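PDB 5ZBL: cytokinin riboside 5'-monophosphate phosphoribohydrolase from Corynebacterium glutamicum, which belongs to the SLOG clan and has a Rossmann-like fold built on a parallel beta-sheet flanked by helices. Local coordinates for residues I73-S76 and L77-G80; H97-K100 and R101-E105; G146-Q149 and P150-E153. All coordinates share one frame; numbering follows the deposited sequence.

Interaction 1: residues I73-S76 and L77-G80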
loop_
_atom_site.group_PDB
_atom_site.type_symbol
_atom_site.label_atom_id
_atom_site.label_comp_id
_atom_site.label_asym_id
_atom_site.label_seq_id
_atom_site.Cartn_x
_atom_site.Cartn_y
_atom_site.Cartn_z
ATOM N N ILE A 73 -5.133 13.282 11.269
ATOM C CA ILE A 73 -5.329 13.889 9.979
ATOM C C ILE A 73 -4.193 14.867 9.730
ATOM O O ILE A 73 -3.450 15.186 10.640
ATOM C CB ILE A 73 -6.709 14.574 9.975
ATOM C CG1 ILE A 73 -7.181 14.855 8.552
ATOM C CG2 ILE A 73 -6.708 15.847 10.820
ATOM C CD1 ILE A 73 -8.675 15.104 8.475
ATOM N N THR A 74 -4.024 15.318 8.487
ATOM C CA THR A 74 -2.973 16.311 8.123
ATOM C C THR A 74 -3.589 17.659 7.894
ATOM O O THR A 74 -4.792 17.740 7.646
ATOM C CB THR A 74 -2.298 15.950 6.810
ATOM O OG1 THR A 74 -3.283 15.976 5.759
ATOM C CG2 THR A 74 -1.671 14.553 6.873
ATOM N N GLU A 75 -2.766 18.717 7.943
ATOM C CA GLU A 75 -3.221 20.067 7.554
ATOM C C GLU A 75 -3.852 20.082 6.171
ATOM O O GLU A 75 -4.915 20.676 6.008
ATOM C CB GLU A 75 -2.091 21.125 7.614
ATOM C CG GLU A 75 -2.218 22.101 8.768
ATOM C CD GLU A 75 -3.420 23.006 8.661
ATOM O OE1 GLU A 75 -3.375 24.000 7.911
ATOM O OE2 GLU A 75 -4.415 22.729 9.345
ATOM N N SER A 76 -3.200 19.444 5.185
ATOM C CA SER A 76 -3.754 19.396 3.813
ATOM C C SER A 76 -5.195 18.952 3.788
ATOM O O SER A 76 -6.063 19.715 3.407
ATOM C CB SER A 76 -2.935 18.494 2.896
ATOM O OG SER A 76 -1.967 19.255 2.202
ATOM N N LEU A 77 -5.454 17.724 4.235
ATOM C CA LEU A 77 -6.828 17.160 4.266
ATOM C C LEU A 77 -7.772 17.994 5.140
ATOM O O LEU A 77 -8.951 18.124 4.827
ATOM C CB LEU A 77 -6.823 15.712 4.762
ATOM C CG LEU A 77 -5.960 14.681 4.010
ATOM C CD1 LEU A 77 -5.960 13.368 4.766
ATOM C CD2 LEU A 77 -6.401 14.454 2.559
ATOM N N MET A 78 -7.232 18.587 6.211
ATOM C CA MET A 78 -7.991 19.455 7.112
ATOM C C MET A 78 -8.447 20.744 6.451
ATOM O O MET A 78 -9.596 21.135 6.626
ATOM C CB MET A 78 -7.161 19.816 8.354
ATOM C CG MET A 78 -7.973 20.413 9.494
ATOM S SD MET A 78 -9.028 19.138 10.214
ATOM C CE MET A 78 -10.286 20.153 11.009
ATOM N N LYS A 79 -7.547 21.421 5.733
ATOM C CA LYS A 79 -7.936 22.602 4.937
ATOM C C LYS A 79 -8.972 22.192 3.887
ATOM O O LYS A 79 -9.741 23.034 3.433
ATOM C CB LYS A 79 -6.739 23.243 4.199
ATOM C CG LYS A 79 -5.885 24.225 4.984
ATOM C CD LYS A 79 -4.444 24.256 4.452
ATOM C CE LYS A 79 -3.911 25.667 4.232
ATOM N NZ LYS A 79 -4.165 26.580 5.381
ATOM N N GLY A 80 -8.969 20.919 3.481
ATOM C CA GLY A 80 -10.034 20.369 2.645
ATOM C C GLY A 80 -11.433 20.226 3.246
ATOM O O GLY A 80 -12.308 19.675 2.580
#

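Interaction 2: residues H97-K100 and R101-E105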
loop_
_atom_site.group_PDB
_atom_site.type_symbol
_atom_site.label_atom_id
_atom_site.label_comp_id
_atom_site.label_asym_id
_atom_site.label_seq_id
_atom_site.Cartn_x
_atom_site.Cartn_y
_atom_site.Cartn_z
ATOM N N HIS A 97 3.190 11.187 6.208
ATOM C CA HIS A 97 4.150 10.318 6.886
ATOM C C HIS A 97 3.852 10.258 8.381
ATOM O O HIS A 97 3.675 9.183 8.960
ATOM C CB HIS A 97 5.564 10.895 6.680
ATOM C CG HIS A 97 6.689 10.014 7.151
ATOM N ND1 HIS A 97 7.802 10.518 7.793
ATOM C CD2 HIS A 97 6.901 8.686 7.025
ATOM C CE1 HIS A 97 8.653 9.538 8.044
ATOM N NE2 HIS A 97 8.129 8.416 7.588
ATOM N N ILE A 98 3.810 11.444 8.989
ATOM C CA ILE A 98 3.648 11.592 10.411
ATOM C C ILE A 98 2.257 11.026 10.719
ATOM O O ILE A 98 2.096 10.241 11.676
ATOM C CB ILE A 98 3.881 13.063 10.867
ATOM C CG1 ILE A 98 5.356 13.455 10.638
ATOM C CG2 ILE A 98 3.591 13.244 12.356
ATOM C CD1 ILE A 98 5.614 14.953 10.690
ATOM N N ARG A 99 1.270 11.309 9.865
ATOM C CA ARG A 99 -0.048 10.758 10.154
ATOM C C ARG A 99 -0.014 9.214 10.384
ATOM O O ARG A 99 -0.515 8.712 11.398
ATOM C CB ARG A 99 -0.996 11.125 9.064
ATOM C CG ARG A 99 -2.422 10.831 9.384
ATOM C CD ARG A 99 -3.096 10.598 8.100
ATOM N NE ARG A 99 -4.523 10.650 8.167
ATOM C CZ ARG A 99 -5.285 10.324 7.132
ATOM N NH1 ARG A 99 -4.723 9.896 5.986
ATOM N NH2 ARG A 99 -6.616 10.423 7.249
ATOM N N LYS A 100 0.648 8.491 9.486
ATOM C CA LYS A 100 0.686 7.028 9.530
ATOM C C LYS A 100 1.536 6.521 10.673
ATOM O O LYS A 100 1.157 5.557 11.349
ATOM C CB LYS A 100 1.283 6.448 8.276
ATOM C CG LYS A 100 0.594 6.797 7.001
ATOM C CD LYS A 100 1.265 5.987 5.906
ATOM C CE LYS A 100 1.208 6.619 4.550
ATOM N NZ LYS A 100 1.931 5.700 3.621
ATOM N N ARG A 101 2.669 7.158 10.907
ATOM C CA ARG A 101 3.425 6.826 12.109
ATOM C C ARG A 101 2.569 6.968 13.405
ATOM O O ARG A 101 2.585 6.079 14.262
ATOM C CB ARG A 101 4.682 7.657 12.175
ATOM C CG ARG A 101 5.668 7.233 13.252
ATOM C CD ARG A 101 6.635 8.372 13.574
ATOM N NE ARG A 101 7.701 8.508 12.581
ATOM C CZ ARG A 101 8.787 7.743 12.513
ATOM N NH1 ARG A 101 8.982 6.750 13.371
ATOM N NH2 ARG A 101 9.690 7.969 11.561
ATOM N N ARG A 102 1.801 8.053 13.525
ATOM C CA ARG A 102 1.016 8.298 14.720
ATOM C C ARG A 102 -0.143 7.321 14.937
ATOM O O ARG A 102 -0.400 6.879 16.088
ATOM C CB ARG A 102 0.486 9.736 14.788
ATOM C CG ARG A 102 1.343 10.665 15.615
ATOM C CD ARG A 102 1.456 10.238 17.086
ATOM N NE ARG A 102 0.492 10.897 17.941
ATOM C CZ ARG A 102 0.487 10.805 19.268
ATOM N NH1 ARG A 102 -0.434 11.464 19.959
ATOM N NH2 ARG A 102 1.386 10.060 19.915
ATOM N N MET A 103 -0.832 7.013 13.845
ATOM C CA MET A 103 -1.854 5.969 13.833
ATOM C C MET A 103 -1.284 4.628 14.307
ATOM O O MET A 103 -1.898 3.946 15.124
ATOM C CB MET A 103 -2.472 5.857 12.447
ATOM C CG MET A 103 -3.278 7.087 12.094
ATOM S SD MET A 103 -4.472 6.815 10.786
ATOM C CE MET A 103 -3.371 6.715 9.393
ATOM N N ALA A 104 -0.098 4.287 13.833
ATOM C CA ALA A 104 0.550 3.046 14.286
ATOM C C ALA A 104 0.908 3.132 15.761
ATOM O O ALA A 104 0.643 2.185 16.520
ATOM C CB ALA A 104 1.802 2.724 13.461
ATOM N N GLU A 105 1.530 4.244 16.165
ATOM C CA GLU A 105 1.974 4.383 17.565
ATOM C C GLU A 105 0.842 4.313 18.584
ATOM O O GLU A 105 1.036 3.750 19.665
ATOM C CB GLU A 105 2.736 5.672 17.788
ATOM C CG GLU A 105 4.176 5.614 17.309
ATOM C CD GLU A 105 4.796 6.991 17.048
ATOM O OE1 GLU A 105 4.145 8.026 17.324
ATOM O OE2 GLU A 105 5.950 7.039 16.552
#

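Interaction 3: residues G146-Q149 and P150-E153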
loop_
_atom_site.group_PDB
_atom_site.type_symbol
_atom_site.label_atom_id
_atom_site.label_comp_id
_atom_site.label_asym_id
_atom_site.label_seq_id
_atom_site.Cartn_x
_atom_site.Cartn_y
_atom_site.Cartn_z
ATOM N N GLY A 146 -16.725 -11.677 2.166
ATOM C CA GLY A 146 -15.523 -12.151 1.512
ATOM C C GLY A 146 -14.743 -11.068 0.766
ATOM O O GLY A 146 -14.062 -11.381 -0.201
ATOM N N PHE A 147 -14.824 -9.814 1.230
ATOM C CA PHE A 147 -14.090 -8.692 0.620
ATOM C C PHE A 147 -12.592 -8.937 0.405
ATOM O O PHE A 147 -12.018 -8.584 -0.621
ATOM C CB PHE A 147 -14.240 -7.448 1.487
ATOM C CG PHE A 147 -13.535 -6.265 0.944
ATOM C CD1 PHE A 147 -12.211 -6.023 1.284
ATOM C CD2 PHE A 147 -14.185 -5.391 0.111
ATOM C CE1 PHE A 147 -11.532 -4.951 0.755
ATOM C CE2 PHE A 147 -13.527 -4.291 -0.395
ATOM C CZ PHE A 147 -12.205 -4.079 -0.093
ATOM N N TRP A 148 -11.953 -9.496 1.405
ATOM C CA TRP A 148 -10.533 -9.673 1.322
ATOM C C TRP A 148 -10.125 -10.957 0.602
ATOM O O TRP A 148 -8.959 -11.166 0.376
ATOM C CB TRP A 148 -9.899 -9.580 2.700
ATOM C CG TRP A 148 -10.024 -8.272 3.271
ATOM C CD1 TRP A 148 -10.815 -7.917 4.305
ATOM C CD2 TRP A 148 -9.327 -7.103 2.865
ATOM N NE1 TRP A 148 -10.660 -6.595 4.582
ATOM C CE2 TRP A 148 -9.755 -6.058 3.708
ATOM C CE3 TRP A 148 -8.353 -6.837 1.890
ATOM C CZ2 TRP A 148 -9.259 -4.751 3.607
ATOM C CZ3 TRP A 148 -7.854 -5.531 1.773
ATOM C CH2 TRP A 148 -8.310 -4.499 2.649
ATOM N N GLN A 149 -11.069 -11.784 0.169
ATOM C CA GLN A 149 -10.667 -13.087 -0.397
ATOM C C GLN A 149 -9.740 -12.993 -1.628
ATOM O O GLN A 149 -8.756 -13.742 -1.708
ATOM C CB GLN A 149 -11.877 -14.021 -0.618
ATOM C CG GLN A 149 -12.507 -14.496 0.718
ATOM C CD GLN A 149 -11.563 -15.306 1.579
ATOM O OE1 GLN A 149 -10.796 -16.096 1.070
ATOM N NE2 GLN A 149 -11.629 -15.127 2.888
ATOM N N PRO A 150 -10.014 -12.053 -2.553
ATOM C CA PRO A 150 -9.117 -11.948 -3.700
ATOM C C PRO A 150 -7.673 -11.481 -3.380
ATOM O O PRO A 150 -6.718 -11.893 -4.041
ATOM C CB PRO A 150 -9.836 -10.943 -4.619
ATOM C CG PRO A 150 -11.283 -10.935 -4.165
ATOM C CD PRO A 150 -11.263 -11.273 -2.712
ATOM N N LEU A 151 -7.510 -10.624 -2.389
ATOM C CA LEU A 151 -6.176 -10.233 -1.947
ATOM C C LEU A 151 -5.444 -11.397 -1.329
ATOM O O LEU A 151 -4.236 -11.507 -1.474
ATOM C CB LEU A 151 -6.242 -9.122 -0.912
ATOM C CG LEU A 151 -4.865 -8.577 -0.547
ATOM C CD1 LEU A 151 -4.330 -7.601 -1.595
ATOM C CD2 LEU A 151 -4.945 -7.976 0.836
ATOM N N LEU A 152 -6.158 -12.239 -0.594
ATOM C CA LEU A 152 -5.528 -13.407 0.001
ATOM C C LEU A 152 -4.999 -14.348 -1.084
ATOM O O LEU A 152 -3.896 -14.898 -0.950
ATOM C CB LEU A 152 -6.512 -14.143 0.910
ATOM C CG LEU A 152 -6.831 -13.500 2.263
ATOM C CD1 LEU A 152 -7.687 -14.501 3.014
ATOM C CD2 LEU A 152 -5.601 -13.157 3.072
ATOM N N GLU A 153 -5.785 -14.514 -2.151
ATOM C CA GLU A 153 -5.328 -15.237 -3.320
ATOM C C GLU A 153 -4.035 -14.648 -3.854
ATOM O O GLU A 153 -3.060 -15.382 -4.059
ATOM C CB GLU A 153 -6.391 -15.244 -4.420
ATOM C CG GLU A 153 -6.038 -16.120 -5.620
ATOM C CD GLU A 153 -5.745 -17.586 -5.241
ATOM O OE1 GLU A 153 -6.446 -18.129 -4.338
ATOM O OE2 GLU A 153 -4.832 -18.198 -5.856
#

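Interaction 1: residues I73-S76 and L77-G80
Thr74 is the N-cap of helix 75-79 and caps the N-H of Leu77, where strand 69-74 runs straight into the helix. Thr74 OG1 accepts from Leu77 N at 3.2 Å, with an N-H...O angle of 166°. A chi1 of 62° sets OG1 between the backbone N and the carbonyl carbon of Thr74, facing the first turn. The same oxygen is 3.4 Å from Leu77 CG, so Leu77 covers the capping oxygen with its side chain. Backbone bonds carry the turn onward: Met78 N to Thr74 O, Lys79 N to Glu75 O at 2.7 Å, and Gly80 N to Ser76 O.

Apolar contacts lie on the strand side. Ile73 CG1 meets Leu77 CB at 3.9 Å, while its CG2 branch reaches Met78 SD at 4.1 Å, the two side chains crossing near a right angle. Ile73 and Met78 also touch Ile92 of strand 89-93.

The charged pair is looser: Glu75 OE1 and Lys79 NZ form a long salt bridge of 3.7 Å, on an exposed side of the helix. The chemistry implies that the cap and the backbone bonds define this short helix, with the salt bridge adding a weaker, probably solvent-screened attraction.

Interaction 2: residues H97-K100 and R101-E105
Arg99 and Met103 stand one turn apart on helix 96-106 of this Rossmann-like fold, an i to i+4 pair. Arg99 has CG opposite its backbone N (chi1 -169°) and stays extended through to NE, whereas Met103 turns at its last torsion, chi3 -73°. That bend brings Met103 CE over one face of the Arg99 guanidinium; the closest side-chain approach is CE to Arg99 CD, 4.1 Å. Met103 CG also lies 3.3 Å from Arg99 O, the carbonyl that receives Met103 N. The polar end of Arg99 is held from beyond the helix, NE by Val72 O and NH2 by Gly48 O, two bonds that would fix the plane of the group beneath the methyl.

Two residues earlier, His97 and Arg101 form another i to i+4 pair. Both leave the helix in the same direction and lie alongside each other, but the imidazole and guanidinium planes are 77° apart and the approach is oblique. The turn of Arg101 at chi3 swings the guanidinium so that NH2 comes beside the imidazole. A bound sulfate ion lies about 3 Å from the His97 side chain.

Lys100 is extended beyond CG and forms salt bridges through NZ with Glu121 and Glu125 and with Glu125 of the second subunit. Arg102, bent at chi2 and chi3, makes a salt bridge with Glu91 instead. The backbone ladder is regular: Arg101 N donates to His97 O, and Arg102 N reaches Ile98 O at 2.9 Å. Where His97 and Arg101 run side by side, Arg101 NH2 stands 4.0 Å from His97 CE1.

Interaction 3: residues G146-Q149 and P150-E153
Glu153 N donates a hydrogen bond to Gln149 O at 3.1 Å, with an N-H...O angle of 164°. One residue back, Trp148 O accepts from Leu152 N at 3.2 Å. These two i to i+4 bonds start helix 149-160. The turn from Gly146 to Gln149, type I, leads into the helix and shares Gln149 with it; it is closed by Gln149 N donating to Gly146 O at 3.0 Å. Pro150 has no N-H to donate and occupies the first turn of the helix, its CD lying 3.5 Å from Phe147 O.

Trp148 and Leu151 carry the apolar part. Their side chains run side by side in the same direction, and Leu151 CD2 comes obliquely to the six-membered part of the indole, 3.7 Å from CE3 and slightly farther from CZ3. Leu151 reaches it with CG opposite its backbone N, chi1 -173°. Phe147 CD1 lies over a face of the same indole, 3.4 Å above its plane, while the phenyl ring meets Trp148 CG with its edge; this is an edge-to-face arrangement.

The bend of Gln149 at chi2 (-62°) lays its amide obliquely across Leu152: CD1 of Leu152 is 4.0 Å from both OE1 and NE2 of Gln149. The amide's polar bond is to Asp143, whose other carboxylate oxygen accepts from Trp148 N, so one aspartate links the turn to the helix start.

The junction follows strand 139-142, with Trp148 and Leu152 against Leu141. Trp148 and Leu151 pack on Leu120 of helix 117-130, and Met154 of the second subunit touches Phe147, Trp148 and Leu151.

How the interactions relate
From the N terminus the three contacts come in series, neither nested nor crossed, and each closes a local turn of chain. Interaction 1 marks the passage from strand 69-74 into helix 75-79, within a beta-alpha-beta unit completed by strand 89-93. Interaction 2 follows on helix 96-106 and touches it directly: Arg99 NE lies 3.8 Å from Ile73 CA, and Arg99 NH1 lies 3.9 Å from Leu77 CD1. Interaction 3 opens helix 149-160 after strand 139-142, on the other side of the chain's centre from interaction 2, about 14 Å away between nearest atoms. Interaction 3 touches neither of the others, yet helix 117-130 packs against both it and interaction 2.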